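Local atomic coordinates of 1,4-dihydroxy-2-naphthoyl-CoA hydrolase (Synechocystis sp., PDB entry 4K00), a protein that hydrolyses 1,4-dihydroxy-2-naphthoyl-CoA to 1,4-dihydroxy-2-naphthoate and CoA, a step in the biosynthesis of phylloquinone (vitamin K1). Residues L82-A87 / F92-E97; H34-S39 / L78-T83; N27-M32 / Q105-A110; H114-L119 / P126-W131. All coordinates share one frame; numbering follows the deposited sequence.

Contact 1. Residues L82-A87 / F92-E97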
loop_
_atom_site.group_PDB
_atom_site.type_symbol
_atom_site.label_atom_id
_atom_site.label_comp_id
_atom_site.label_asym_id
_atom_site.label_seq_id
_atom_site.Cartn_x
_atom_site.Cartn_y
_atom_site.Cartn_z
ATOM N N LEU A 82 20.865 -6.986 -4.944
ATOM C CA LEU A 82 20.573 -7.861 -3.829
ATOM C C LEU A 82 21.705 -8.878 -3.723
ATOM O O LEU A 82 22.130 -9.457 -4.724
ATOM C CB LEU A 82 19.226 -8.566 -4.051
ATOM C CG LEU A 82 18.977 -9.865 -3.280
ATOM C CD1 LEU A 82 18.780 -9.571 -1.800
ATOM C CD2 LEU A 82 17.760 -10.592 -3.839
ATOM N N THR A 83 22.186 -9.074 -2.500
ATOM C CA THR A 83 22.995 -10.234 -2.148
ATOM C C THR A 83 22.349 -11.051 -1.033
ATOM O O THR A 83 21.861 -10.485 -0.047
ATOM C CB THR A 83 24.389 -9.791 -1.695
ATOM O OG1 THR A 83 25.023 -9.085 -2.765
ATOM C CG2 THR A 83 25.233 -10.983 -1.308
ATOM N N ILE A 84 22.320 -12.380 -1.195
ATOM C CA ILE A 84 21.734 -13.266 -0.180
ATOM C C ILE A 84 22.780 -14.195 0.415
ATOM O O ILE A 84 23.594 -14.786 -0.306
ATOM C CB ILE A 84 20.593 -14.156 -0.733
ATOM C CG1 ILE A 84 19.694 -13.381 -1.683
ATOM C CG2 ILE A 84 19.775 -14.746 0.409
ATOM C CD1 ILE A 84 20.091 -13.534 -3.139
ATOM N N THR A 85 22.731 -14.333 1.736
ATOM C CA THR A 85 23.732 -15.046 2.526
ATOM C C THR A 85 22.964 -15.953 3.495
ATOM O O THR A 85 21.912 -15.563 4.004
ATOM C CB THR A 85 24.550 -14.030 3.365
ATOM O OG1 THR A 85 25.387 -13.258 2.495
ATOM C CG2 THR A 85 25.425 -14.733 4.406
ATOM N N GLN A 86 23.464 -17.154 3.746
ATOM C CA GLN A 86 22.887 -18.000 4.782
ATOM C C GLN A 86 23.597 -17.750 6.101
ATOM O O GLN A 86 24.793 -17.964 6.207
ATOM C CB GLN A 86 23.005 -19.480 4.420
ATOM C CG GLN A 86 22.324 -20.376 5.434
ATOM C CD GLN A 86 22.189 -21.812 4.979
ATOM O OE1 GLN A 86 22.532 -22.165 3.849
ATOM N NE2 GLN A 86 21.670 -22.652 5.861
ATOM N N ALA A 87 22.853 -17.322 7.112
ATOM C CA ALA A 87 23.454 -16.981 8.403
ATOM C C ALA A 87 23.440 -18.161 9.400
ATOM O O ALA A 87 24.262 -18.226 10.315
ATOM C CB ALA A 87 22.734 -15.776 8.988
ATOM N N PHE A 92 18.404 -16.787 6.714
ATOM C CA PHE A 92 19.197 -16.119 5.699
ATOM C C PHE A 92 19.020 -14.611 5.727
ATOM O O PHE A 92 18.042 -14.083 6.292
ATOM C CB PHE A 92 18.947 -16.693 4.301
ATOM C CG PHE A 92 17.552 -16.493 3.770
ATOM C CD1 PHE A 92 17.232 -15.360 3.024
ATOM C CD2 PHE A 92 16.574 -17.455 3.955
ATOM C CE1 PHE A 92 15.956 -15.178 2.512
ATOM C CE2 PHE A 92 15.295 -17.275 3.451
ATOM C CZ PHE A 92 14.993 -16.140 2.709
ATOM N N CYS A 93 19.953 -13.916 5.086
ATOM C CA CYS A 93 20.032 -12.463 5.171
ATOM C C CYS A 93 20.209 -11.849 3.793
ATOM O O CYS A 93 21.172 -12.167 3.089
ATOM C CB CYS A 93 21.215 -12.055 6.042
ATOM S SG CYS A 93 21.168 -12.749 7.704
ATOM N N CYS A 94 19.286 -10.959 3.432
ATOM C CA CYS A 94 19.351 -10.219 2.179
ATOM C C CYS A 94 19.919 -8.817 2.412
ATOM O O CYS A 94 19.503 -8.115 3.335
ATOM C CB CYS A 94 17.952 -10.090 1.587
ATOM S SG CYS A 94 17.171 -11.653 1.125
ATOM N N ASP A 95 20.873 -8.430 1.568
ATOM C CA ASP A 95 21.499 -7.098 1.596
ATOM C C ASP A 95 21.199 -6.391 0.305
ATOM O O ASP A 95 21.386 -6.961 -0.769
ATOM C CB ASP A 95 23.015 -7.223 1.691
ATOM C CG ASP A 95 23.505 -7.244 3.101
ATOM O OD1 ASP A 95 23.571 -6.157 3.716
ATOM O OD2 ASP A 95 23.845 -8.343 3.579
ATOM N N TYR A 96 20.723 -5.152 0.404
ATOM C CA TYR A 96 20.223 -4.437 -0.769
ATOM C C TYR A 96 20.933 -3.108 -0.892
ATOM O O TYR A 96 21.173 -2.433 0.106
ATOM C CB TYR A 96 18.722 -4.159 -0.657
ATOM C CG TYR A 96 17.835 -5.319 -0.264
ATOM C CD1 TYR A 96 17.633 -5.659 1.070
ATOM C CD2 TYR A 96 17.153 -6.044 -1.230
ATOM C CE1 TYR A 96 16.796 -6.707 1.426
ATOM C CE2 TYR A 96 16.304 -7.083 -0.887
ATOM C CZ TYR A 96 16.123 -7.409 0.442
ATOM O OH TYR A 96 15.285 -8.445 0.784
ATOM N N GLU A 97 21.243 -2.721 -2.122
ATOM C CA GLU A 97 21.525 -1.322 -2.435
ATOM C C GLU A 97 20.575 -0.850 -3.512
ATOM O O GLU A 97 20.375 -1.554 -4.503
ATOM C CB GLU A 97 22.946 -1.151 -2.968
ATOM C CG GLU A 97 24.043 -1.545 -2.006
ATOM C CD GLU A 97 25.388 -0.970 -2.415
ATOM O OE1 GLU A 97 25.692 -0.965 -3.624
ATOM O OE2 GLU A 97 26.128 -0.505 -1.534
HETATM O O HOH W 1 23.612 -5.953 -2.174
HETATM O O HOH W 2 23.645 -11.001 2.274
#
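Leu82, Ile84, Phe92, Cys94 and Tyr96 form the close-packed side of this strand pair. The CD1 methyl of Leu82 does most of the work: it lies 3.5 Å from Cys94 CB and 3.6 Å from Tyr96 CE2, with Leu82 and Tyr96 running side by side in the same direction. Ile84 and Phe92 lie alongside each other too, Ile84 CG2 reaching Phe92 CD1 at 3.7 Å. With its CG set between backbone N and carbonyl carbon (chi1 65°), Phe92 swings its ring off from 82-87 and stacks on His114, while Cys94 SG sits at the edge of that ring, in its plane. Helix 26-43 covers Leu82, Ile84 and Tyr96, and helix 129-136 covers Ile84 and Phe92.

The two segments belong to a beta hairpin of the hotdog sheet, antiparallel, with Thr83-Asp95 and Thr85-Cys93 as hydrogen-bonded pairs. Thr83 N to Asp95 O and its return, Asp95 N to Thr83 O, are both 2.8 Å and nearly straight (167°). The next pair is less even: Cys93 N to Thr85 O is 2.8 Å, Thr85 N to Cys93 O 3.0 Å and bent to 146°.

The face of Thr83, Thr85, Cys93 and Asp95 is looser and wetter. One water donates to the Asp95 carbonyl; another lies among Thr85 OG1, Cys93 O and Asp95 OD2, and the other carboxylate oxygen, OD1, is held by Gln111.

Contact 2. Residues H34-S39 / L78-T83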
loop_
_atom_site.group_PDB
_atom_site.type_symbol
_atom_site.label_atom_id
_atom_site.label_comp_id
_atom_site.label_asym_id
_atom_site.label_seq_id
_atom_site.Cartn_x
_atom_site.Cartn_y
_atom_site.Cartn_z
ATOM N N HIS A 34 11.783 -6.053 -0.951
ATOM C CA HIS A 34 11.097 -7.332 -0.874
ATOM C C HIS A 34 10.762 -7.851 -2.275
ATOM O O HIS A 34 10.878 -9.043 -2.541
ATOM C CB HIS A 34 9.848 -7.242 0.023
ATOM C CG HIS A 34 9.375 -8.569 0.536
ATOM N ND1 HIS A 34 8.660 -9.451 -0.241
ATOM C CD2 HIS A 34 9.544 -9.178 1.735
ATOM C CE1 HIS A 34 8.395 -10.542 0.461
ATOM N NE2 HIS A 34 8.914 -10.399 1.665
ATOM N N GLU A 35 10.376 -6.949 -3.177
ATOM C CA GLU A 35 10.146 -7.317 -4.579
ATOM C C GLU A 35 11.397 -7.906 -5.240
ATOM O O GLU A 35 11.309 -8.879 -5.990
ATOM C CB GLU A 35 9.670 -6.116 -5.387
ATOM C CG GLU A 35 8.305 -5.591 -4.967
ATOM C CD GLU A 35 7.943 -4.284 -5.651
ATOM O OE1 GLU A 35 8.583 -3.917 -6.671
ATOM O OE2 GLU A 35 7.011 -3.609 -5.165
ATOM N N ALA A 36 12.553 -7.311 -4.966
ATOM C CA ALA A 36 13.817 -7.825 -5.504
ATOM C C ALA A 36 14.050 -9.235 -5.015
ATOM O O ALA A 36 14.423 -10.127 -5.781
ATOM C CB ALA A 36 14.976 -6.929 -5.076
ATOM N N TYR A 37 13.811 -9.428 -3.722
ATOM C CA TYR A 37 13.869 -10.739 -3.100
ATOM C C TYR A 37 12.916 -11.700 -3.823
ATOM O O TYR A 37 13.312 -12.794 -4.214
ATOM C CB TYR A 37 13.569 -10.605 -1.607
ATOM C CG TYR A 37 13.151 -11.869 -0.877
ATOM C CD1 TYR A 37 13.977 -12.981 -0.825
ATOM C CD2 TYR A 37 11.922 -11.935 -0.225
ATOM C CE1 TYR A 37 13.581 -14.130 -0.154
ATOM C CE2 TYR A 37 11.526 -13.069 0.456
ATOM C CZ TYR A 37 12.359 -14.167 0.492
ATOM O OH TYR A 37 11.951 -15.304 1.163
ATOM N N GLU A 38 11.680 -11.265 -4.044
ATOM C CA GLU A 38 10.696 -12.093 -4.720
ATOM C C GLU A 38 11.063 -12.387 -6.163
ATOM O O GLU A 38 10.786 -13.477 -6.655
ATOM C CB GLU A 38 9.297 -11.473 -4.638
ATOM C CG GLU A 38 8.695 -11.559 -3.240
ATOM C CD GLU A 38 7.376 -10.825 -3.142
ATOM O OE1 GLU A 38 7.396 -9.651 -2.724
ATOM O OE2 GLU A 38 6.339 -11.438 -3.472
ATOM N N SER A 39 11.679 -11.418 -6.843
ATOM C CA SER A 39 12.071 -11.614 -8.230
ATOM C C SER A 39 13.241 -12.593 -8.294
ATOM O O SER A 39 13.327 -13.428 -9.198
ATOM C CB SER A 39 12.459 -10.295 -8.894
ATOM O OG SER A 39 11.387 -9.372 -8.867
ATOM N N LEU A 78 15.056 2.694 -11.244
ATOM C CA LEU A 78 15.970 2.347 -10.156
ATOM C C LEU A 78 16.492 0.928 -10.353
ATOM O O LEU A 78 15.855 0.105 -11.015
ATOM C CB LEU A 78 15.261 2.450 -8.811
ATOM C CG LEU A 78 14.500 3.743 -8.520
ATOM C CD1 LEU A 78 13.940 3.680 -7.117
ATOM C CD2 LEU A 78 15.390 4.964 -8.695
ATOM N N LEU A 79 17.660 0.652 -9.783
ATOM C CA LEU A 79 18.168 -0.709 -9.657
ATOM C C LEU A 79 18.224 -1.072 -8.181
ATOM O O LEU A 79 18.700 -0.292 -7.357
ATOM C CB LEU A 79 19.567 -0.806 -10.267
ATOM C CG LEU A 79 19.673 -0.424 -11.745
ATOM C CD1 LEU A 79 21.119 -0.437 -12.209
ATOM C CD2 LEU A 79 18.828 -1.365 -12.586
ATOM N N VAL A 80 17.710 -2.248 -7.849
ATOM C CA VAL A 80 17.893 -2.814 -6.517
ATOM C C VAL A 80 18.822 -4.001 -6.621
ATOM O O VAL A 80 18.472 -5.020 -7.225
ATOM C CB VAL A 80 16.578 -3.313 -5.902
ATOM C CG1 VAL A 80 16.828 -3.766 -4.463
ATOM C CG2 VAL A 80 15.505 -2.236 -5.969
ATOM N N ASN A 81 20.015 -3.854 -6.057
ATOM C CA ASN A 81 21.000 -4.909 -6.101
ATOM C C ASN A 81 21.002 -5.676 -4.811
ATOM O O ASN A 81 21.128 -5.099 -3.740
ATOM C CB ASN A 81 22.395 -4.345 -6.374
ATOM C CG ASN A 81 22.654 -4.174 -7.852
ATOM O OD1 ASN A 81 22.804 -5.156 -8.584
ATOM N ND2 ASN A 81 22.683 -2.938 -8.305
ATOM N N LEU A 82 20.865 -6.986 -4.944
ATOM C CA LEU A 82 20.573 -7.861 -3.829
ATOM C C LEU A 82 21.705 -8.878 -3.723
ATOM O O LEU A 82 22.130 -9.457 -4.724
ATOM C CB LEU A 82 19.226 -8.566 -4.051
ATOM C CG LEU A 82 18.977 -9.865 -3.280
ATOM C CD1 LEU A 82 18.780 -9.571 -1.800
ATOM C CD2 LEU A 82 17.760 -10.592 -3.839
ATOM N N THR A 83 22.186 -9.074 -2.500
ATOM C CA THR A 83 22.995 -10.234 -2.148
ATOM C C THR A 83 22.349 -11.051 -1.033
ATOM O O THR A 83 21.861 -10.485 -0.047
ATOM C CB THR A 83 24.389 -9.791 -1.695
ATOM O OG1 THR A 83 25.023 -9.085 -2.765
ATOM C CG2 THR A 83 25.233 -10.983 -1.308
#
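Ala36 and Val80 meet methyl to methyl where the helix comes down on the strand. The CB of Ala36 is directed toward the strand, and Val80 has CG1 turned anti to its own backbone N (chi1 -175°), which brings that branch to 3.7 Å from Ala36 CB. Leu82, two residues on and on the same face, answers with its other branch: CD1 serves the neighbouring strand, whereas CD2 rises to the helix backbone, 3.9 Å from Ala36 O and 4.0 Å from Tyr37 CA. The leucine therefore packs on helix backbone, and no hydrogen bond crosses the interface. The axes of the two short segments approach to 8.7 Å and run at 63° to each other, so the helix lies askew over the strand.

Tyr37 takes its ring away from 78-83. The ring comes edge-on over His34, its CD2 3.8 Å above the imidazole plane and over the centre. The imidazole is fixed on another side as well: ND1 donates a hydrogen bond to Glu38 OE1 at 2.8 Å, one turn on, with the oxygen close to the ring plane but the histidine meeting the carboxylate 50° out of its plane.

Glu38 OE2 is in turn hydrogen-bonded to Leu15 N of the second subunit, and His34 packs on Tyr25 and Phe26 of the third. Within the chain, helix 26-43 crosses the hotdog sheet with Tyr9 of strand 6-12 beside Ala36 and Val80, Tyr96 of strand 91-100 against Tyr37, and Leu48 of helix 48-54 against His34, Tyr37 and Glu38.

Contact 3. Residues N27-M32 / Q105-A110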
loop_
_atom_site.group_PDB
_atom_site.type_symbol
_atom_site.label_atom_id
_atom_site.label_comp_id
_atom_site.label_asym_id
_atom_site.label_seq_id
_atom_site.Cartn_x
_atom_site.Cartn_y
_atom_site.Cartn_z
ATOM N N ASN A 27 8.836 3.843 3.076
ATOM C CA ASN A 27 8.418 2.454 3.208
ATOM C C ASN A 27 8.343 1.768 1.858
ATOM O O ASN A 27 8.444 0.542 1.762
ATOM C CB ASN A 27 7.017 2.408 3.835
ATOM C CG ASN A 27 6.810 1.201 4.706
ATOM O OD1 ASN A 27 7.770 0.570 5.156
ATOM N ND2 ASN A 27 5.559 0.880 4.967
ATOM N N GLN A 28 8.144 2.561 0.810
ATOM C CA GLN A 28 8.116 2.017 -0.549
ATOM C C GLN A 28 9.487 1.512 -1.026
ATOM O O GLN A 28 9.550 0.541 -1.773
ATOM C CB GLN A 28 7.514 3.022 -1.542
ATOM C CG GLN A 28 6.035 3.296 -1.322
ATOM C CD GLN A 28 5.195 2.045 -1.443
ATOM O OE1 GLN A 28 4.552 1.639 -0.487
ATOM N NE2 GLN A 28 5.219 1.414 -2.610
ATOM N N PHE A 29 10.578 2.128 -0.580
ATOM C CA PHE A 29 11.899 1.576 -0.844
ATOM C C PHE A 29 12.040 0.165 -0.257
ATOM O O PHE A 29 12.621 -0.724 -0.894
ATOM C CB PHE A 29 13.005 2.484 -0.288
ATOM C CG PHE A 29 13.244 3.741 -1.096
ATOM C CD1 PHE A 29 13.775 3.679 -2.372
ATOM C CD2 PHE A 29 12.994 4.991 -0.546
ATOM C CE1 PHE A 29 14.034 4.831 -3.099
ATOM C CE2 PHE A 29 13.250 6.150 -1.268
ATOM C CZ PHE A 29 13.773 6.070 -2.544
ATOM N N LEU A 30 11.538 -0.038 0.961
ATOM C CA LEU A 30 11.563 -1.361 1.579
ATOM C C LEU A 30 10.706 -2.351 0.815
ATOM O O LEU A 30 11.076 -3.524 0.699
ATOM C CB LEU A 30 11.088 -1.320 3.033
ATOM C CG LEU A 30 12.166 -1.218 4.103
ATOM C CD1 LEU A 30 11.529 -1.186 5.485
ATOM C CD2 LEU A 30 13.186 -2.352 3.990
ATOM N N GLN A 31 9.557 -1.891 0.304
ATOM C CA GLN A 31 8.708 -2.718 -0.563
ATOM C C GLN A 31 9.511 -3.170 -1.794
ATOM O O GLN A 31 9.448 -4.335 -2.194
ATOM C CB GLN A 31 7.431 -1.951 -0.955
ATOM C CG GLN A 31 6.506 -2.642 -1.947
ATOM C CD GLN A 31 6.216 -4.070 -1.572
ATOM O OE1 GLN A 31 6.112 -4.405 -0.386
ATOM N NE2 GLN A 31 6.093 -4.934 -2.580
ATOM N N MET A 32 10.275 -2.253 -2.385
ATOM C CA MET A 32 11.046 -2.569 -3.589
ATOM C C MET A 32 12.119 -3.610 -3.278
ATOM O O MET A 32 12.440 -4.454 -4.117
ATOM C CB MET A 32 11.709 -1.315 -4.148
ATOM C CG MET A 32 10.751 -0.265 -4.689
ATOM S SD MET A 32 11.622 1.269 -5.068
ATOM C CE MET A 32 10.227 2.365 -5.333
ATOM N N GLN A 105 23.739 6.871 -8.749
ATOM C CA GLN A 105 23.597 7.460 -7.424
ATOM C C GLN A 105 22.959 6.470 -6.452
ATOM O O GLN A 105 21.865 5.969 -6.704
ATOM C CB GLN A 105 22.738 8.719 -7.488
ATOM C CG GLN A 105 22.576 9.415 -6.150
ATOM C CD GLN A 105 21.618 10.586 -6.216
ATOM O OE1 GLN A 105 20.692 10.610 -7.033
ATOM N NE2 GLN A 105 21.829 11.559 -5.353
ATOM N N LEU A 106 23.643 6.219 -5.337
ATOM C CA LEU A 106 23.108 5.396 -4.254
ATOM C C LEU A 106 22.041 6.137 -3.444
ATOM O O LEU A 106 22.303 7.180 -2.828
ATOM C CB LEU A 106 24.242 4.960 -3.322
ATOM C CG LEU A 106 23.836 4.034 -2.174
ATOM C CD1 LEU A 106 23.477 2.650 -2.696
ATOM C CD2 LEU A 106 24.970 3.953 -1.165
ATOM N N LEU A 107 20.845 5.574 -3.425
ATOM C CA LEU A 107 19.713 6.187 -2.731
ATOM C C LEU A 107 19.515 5.622 -1.315
ATOM O O LEU A 107 19.137 6.351 -0.395
ATOM C CB LEU A 107 18.453 5.974 -3.554
ATOM C CG LEU A 107 18.526 6.472 -4.992
ATOM C CD1 LEU A 107 17.228 6.149 -5.722
ATOM C CD2 LEU A 107 18.818 7.960 -5.013
ATOM N N ALA A 108 19.750 4.325 -1.159
ATOM C CA ALA A 108 19.443 3.622 0.087
ATOM C C ALA A 108 20.203 2.306 0.162
ATOM O O ALA A 108 20.526 1.707 -0.858
ATOM C CB ALA A 108 17.942 3.362 0.209
ATOM N N ARG A 109 20.484 1.864 1.386
ATOM C CA ARG A 109 20.942 0.499 1.650
ATOM C C ARG A 109 19.973 -0.137 2.650
ATOM O O ARG A 109 19.368 0.561 3.466
ATOM C CB ARG A 109 22.359 0.501 2.243
ATOM C CG ARG A 109 22.414 1.004 3.684
ATOM C CD ARG A 109 23.811 0.964 4.284
ATOM N NE ARG A 109 23.805 1.518 5.634
ATOM C CZ ARG A 109 24.863 1.589 6.430
ATOM N NH1 ARG A 109 26.043 1.150 6.021
ATOM N NH2 ARG A 109 24.739 2.105 7.648
ATOM N N ALA A 110 19.817 -1.454 2.580
ATOM C CA ALA A 110 18.867 -2.146 3.451
ATOM C C ALA A 110 19.304 -3.585 3.714
ATOM O O ALA A 110 20.166 -4.135 3.009
ATOM C CB ALA A 110 17.468 -2.126 2.838
#
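The Phe29 ring is the flat group that carries this contact, and Leu107 reaches it obliquely, CD1 lying 4.3 Å from Phe29 CE1. Other aliphatic side chains pack on Phe29 as well: Ile66 from strand 57-68, Ile98 from strand 91-100 and Val24 from the loop before the helix. The CB of Phe29 is directed at the strand, and CG lies anti to the carbonyl carbon (chi1 -75°), which sends the ring out from the helix towards Leu107.

On the next helix residue the approach is different. Leu30 sets off alongside the strand, and its end then comes nearer, with CD2 4.4 Å from Ala110 CB, a light methyl-to-methyl touch. Ile66 also packs on both of these residues. The strand is irregular at the first of these touches: Leu107 and Ala108 together face Ile98, which makes a classic beta bulge. The bulge lies near the start of strand 106-118, an inner strand of the hotdog sheet between 57-68 and 91-100, which packs on the first turns of the long central helix. It lets Leu107 and Ala108, consecutive in sequence, both direct their CB atoms to the helix side. No hydrogen bond crosses; the join is apolar and rather loose.

The side chain of Phe29 is about 8 Å from that of Asp19, the predicted active-site residue. The helix also borders another copy of the protein: Leu30 packs on Leu30 of the third subunit, Asn27 ND2 is hydrogen-bonded to Asn27 O of that subunit, and Gln31 OE1 to its Tyr25 OH.

Contact 4. Residues H114-L119 / P126-W131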
loop_
_atom_site.group_PDB
_atom_site.type_symbol
_atom_site.label_atom_id
_atom_site.label_comp_id
_atom_site.label_asym_id
_atom_site.label_seq_id
_atom_site.Cartn_x
_atom_site.Cartn_y
_atom_site.Cartn_z
ATOM N N HIS A 114 15.356 -13.461 7.360
ATOM C CA HIS A 114 14.234 -14.359 7.149
ATOM C C HIS A 114 14.561 -15.680 7.819
ATOM O O HIS A 114 15.702 -16.172 7.744
ATOM C CB HIS A 114 14.029 -14.624 5.653
ATOM C CG HIS A 114 14.009 -13.388 4.808
ATOM N ND1 HIS A 114 12.882 -12.970 4.136
ATOM C CD2 HIS A 114 14.982 -12.497 4.505
ATOM C CE1 HIS A 114 13.163 -11.870 3.457
ATOM N NE2 HIS A 114 14.428 -11.555 3.675
ATOM N N VAL A 115 13.568 -16.278 8.464
ATOM C CA VAL A 115 13.789 -17.542 9.113
ATOM C C VAL A 115 12.722 -18.537 8.705
ATOM O O VAL A 115 11.589 -18.170 8.387
ATOM C CB VAL A 115 13.805 -17.416 10.641
ATOM C CG1 VAL A 115 14.840 -16.392 11.086
ATOM C CG2 VAL A 115 12.422 -17.060 11.155
ATOM N N CYS A 116 13.106 -19.803 8.701
ATOM C CA CYS A 116 12.167 -20.864 8.439
ATOM C C CYS A 116 11.672 -21.423 9.758
ATOM O O CYS A 116 12.475 -21.789 10.614
ATOM C CB CYS A 116 12.838 -21.953 7.620
ATOM S SG CYS A 116 11.755 -23.325 7.201
ATOM N N ILE A 117 10.350 -21.477 9.918
ATOM C CA ILE A 117 9.750 -22.088 11.100
ATOM C C ILE A 117 8.728 -23.157 10.722
ATOM O O ILE A 117 7.987 -23.017 9.743
ATOM C CB ILE A 117 9.076 -21.047 12.014
ATOM C CG1 ILE A 117 8.040 -20.235 11.238
ATOM C CG2 ILE A 117 10.117 -20.118 12.616
ATOM C CD1 ILE A 117 7.233 -19.276 12.090
ATOM N N ALA A 118 8.706 -24.226 11.505
ATOM C CA ALA A 118 7.682 -25.248 11.371
ATOM C C ALA A 118 6.400 -24.765 12.030
ATOM O O ALA A 118 6.440 -24.135 13.087
ATOM C CB ALA A 118 8.149 -26.544 11.997
ATOM N N LEU A 119 5.269 -25.046 11.391
ATOM C CA LEU A 119 3.962 -24.667 11.923
ATOM C C LEU A 119 3.239 -25.918 12.399
ATOM O O LEU A 119 3.474 -27.008 11.880
ATOM C CB LEU A 119 3.132 -23.968 10.840
ATOM C CG LEU A 119 3.707 -22.677 10.268
ATOM C CD1 LEU A 119 2.855 -22.174 9.109
ATOM C CD2 LEU A 119 3.826 -21.621 11.359
ATOM N N PRO A 126 15.285 -26.057 9.578
ATOM C CA PRO A 126 16.268 -25.846 8.511
ATOM C C PRO A 126 15.600 -25.285 7.273
ATOM O O PRO A 126 14.481 -25.677 6.946
ATOM C CB PRO A 126 16.825 -27.258 8.251
ATOM C CG PRO A 126 16.510 -28.031 9.479
ATOM C CD PRO A 126 15.222 -27.459 9.998
ATOM N N LEU A 127 16.273 -24.357 6.603
ATOM C CA LEU A 127 15.802 -23.845 5.327
ATOM C C LEU A 127 15.474 -25.005 4.397
ATOM O O LEU A 127 16.143 -26.034 4.423
ATOM C CB LEU A 127 16.871 -22.946 4.700
ATOM C CG LEU A 127 17.262 -21.684 5.478
ATOM C CD1 LEU A 127 18.381 -20.959 4.748
ATOM C CD2 LEU A 127 16.067 -20.749 5.651
ATOM N N PRO A 128 14.432 -24.855 3.576
ATOM C CA PRO A 128 14.215 -25.833 2.505
ATOM C C PRO A 128 15.473 -25.992 1.646
ATOM O O PRO A 128 16.137 -25.002 1.347
ATOM C CB PRO A 128 13.078 -25.209 1.695
ATOM C CG PRO A 128 12.356 -24.328 2.662
ATOM C CD PRO A 128 13.400 -23.808 3.605
ATOM N N GLN A 129 15.817 -27.216 1.271
ATOM C CA GLN A 129 17.094 -27.450 0.596
ATOM C C GLN A 129 17.176 -26.656 -0.728
ATOM O O GLN A 129 18.217 -26.079 -1.046
ATOM C CB GLN A 129 17.351 -28.955 0.393
ATOM C CG GLN A 129 18.082 -29.625 1.563
ATOM C CD GLN A 129 18.131 -31.141 1.457
ATOM O OE1 GLN A 129 19.206 -31.743 1.377
ATOM N NE2 GLN A 129 16.964 -31.769 1.476
ATOM N N PRO A 130 16.075 -26.609 -1.496
ATOM C CA PRO A 130 16.129 -25.854 -2.747
ATOM C C PRO A 130 16.478 -24.385 -2.514
ATOM O O PRO A 130 17.111 -23.748 -3.362
ATOM C CB PRO A 130 14.714 -26.001 -3.308
ATOM C CG PRO A 130 14.238 -27.294 -2.753
ATOM C CD PRO A 130 14.824 -27.376 -1.373
ATOM N N TRP A 131 16.063 -23.852 -1.372
ATOM C CA TRP A 131 16.362 -22.471 -1.031
ATOM C C TRP A 131 17.834 -22.316 -0.669
ATOM O O TRP A 131 18.504 -21.416 -1.150
ATOM C CB TRP A 131 15.479 -22.011 0.116
ATOM C CG TRP A 131 14.064 -21.847 -0.306
ATOM C CD1 TRP A 131 13.253 -22.791 -0.878
ATOM C CD2 TRP A 131 13.297 -20.659 -0.213
ATOM N NE1 TRP A 131 12.015 -22.249 -1.134
ATOM C CE2 TRP A 131 12.021 -20.940 -0.737
ATOM C CE3 TRP A 131 13.561 -19.376 0.272
ATOM C CZ2 TRP A 131 11.020 -19.984 -0.799
ATOM C CZ3 TRP A 131 12.569 -18.440 0.214
ATOM C CH2 TRP A 131 11.313 -18.743 -0.313
#
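Cys116 meets three consecutive residues, Pro126, Leu127 and Pro128, with a single short side chain. Its SG lies anti to the backbone N (chi1 -179°), and this carries it to 3.6 Å from Pro126 O and 4.0 Å from Pro128 CD. The CB stays behind to take the leucine, 4.0 Å from Leu127 CD2. Leu127 leaves its backbone along the interface, not into it. With CG anti to the carbonyl carbon (chi1 -62°) and the chain extended beyond (chi2 177°), it brings its CD2 branch back to the cysteine. Pro128 offers the CD corner of its ring, the methylene bound to its own nitrogen.

Pro126, Leu127 and Pro128 all have polyproline-II-like backbone angles, and Pro128 occupies the N-cap position of helix 129-136; its carbonyl takes a weak hydrogen bond from Trp131 N at 3.0 Å. The contact joins the run-in to helix 129-136 with the C-terminal end of strand 106-118.

Around it, Leu59 of strand 57-68 touches both Cys116 and Trp131, Leu127 packs on Phe92 of strand 91-100, and Trp131 reaches over to Tyr37 and Leu41 of helix 26-43.

Contacts 2 and 3 lie on successive turns of helix 26-43, centres 10 Å apart, and Leu78 bridges them: its CD2 is 3.7 Å from Leu107 CD1 and its CD1 4.2 Å from Phe29 CE1. Contact 1 continues the strand of contact 2 through Leu82 and Thr83, and strand 91-100 then hands the sheet on to 106-118, bonding Tyr96 N to Ala110 O (2.9 Å, contact 3) and Phe92 N to His114 O (3.0 Å, contact 4). Tyr37 OH lies 3.3 Å from Trp131 CZ3, so contact 2 meets contact 4. Contacts 3 and 4 fall on opposite sides of the chain centre, about 26 Å apart between centres. Contact 3 alone approaches the predicted active-site Asp19.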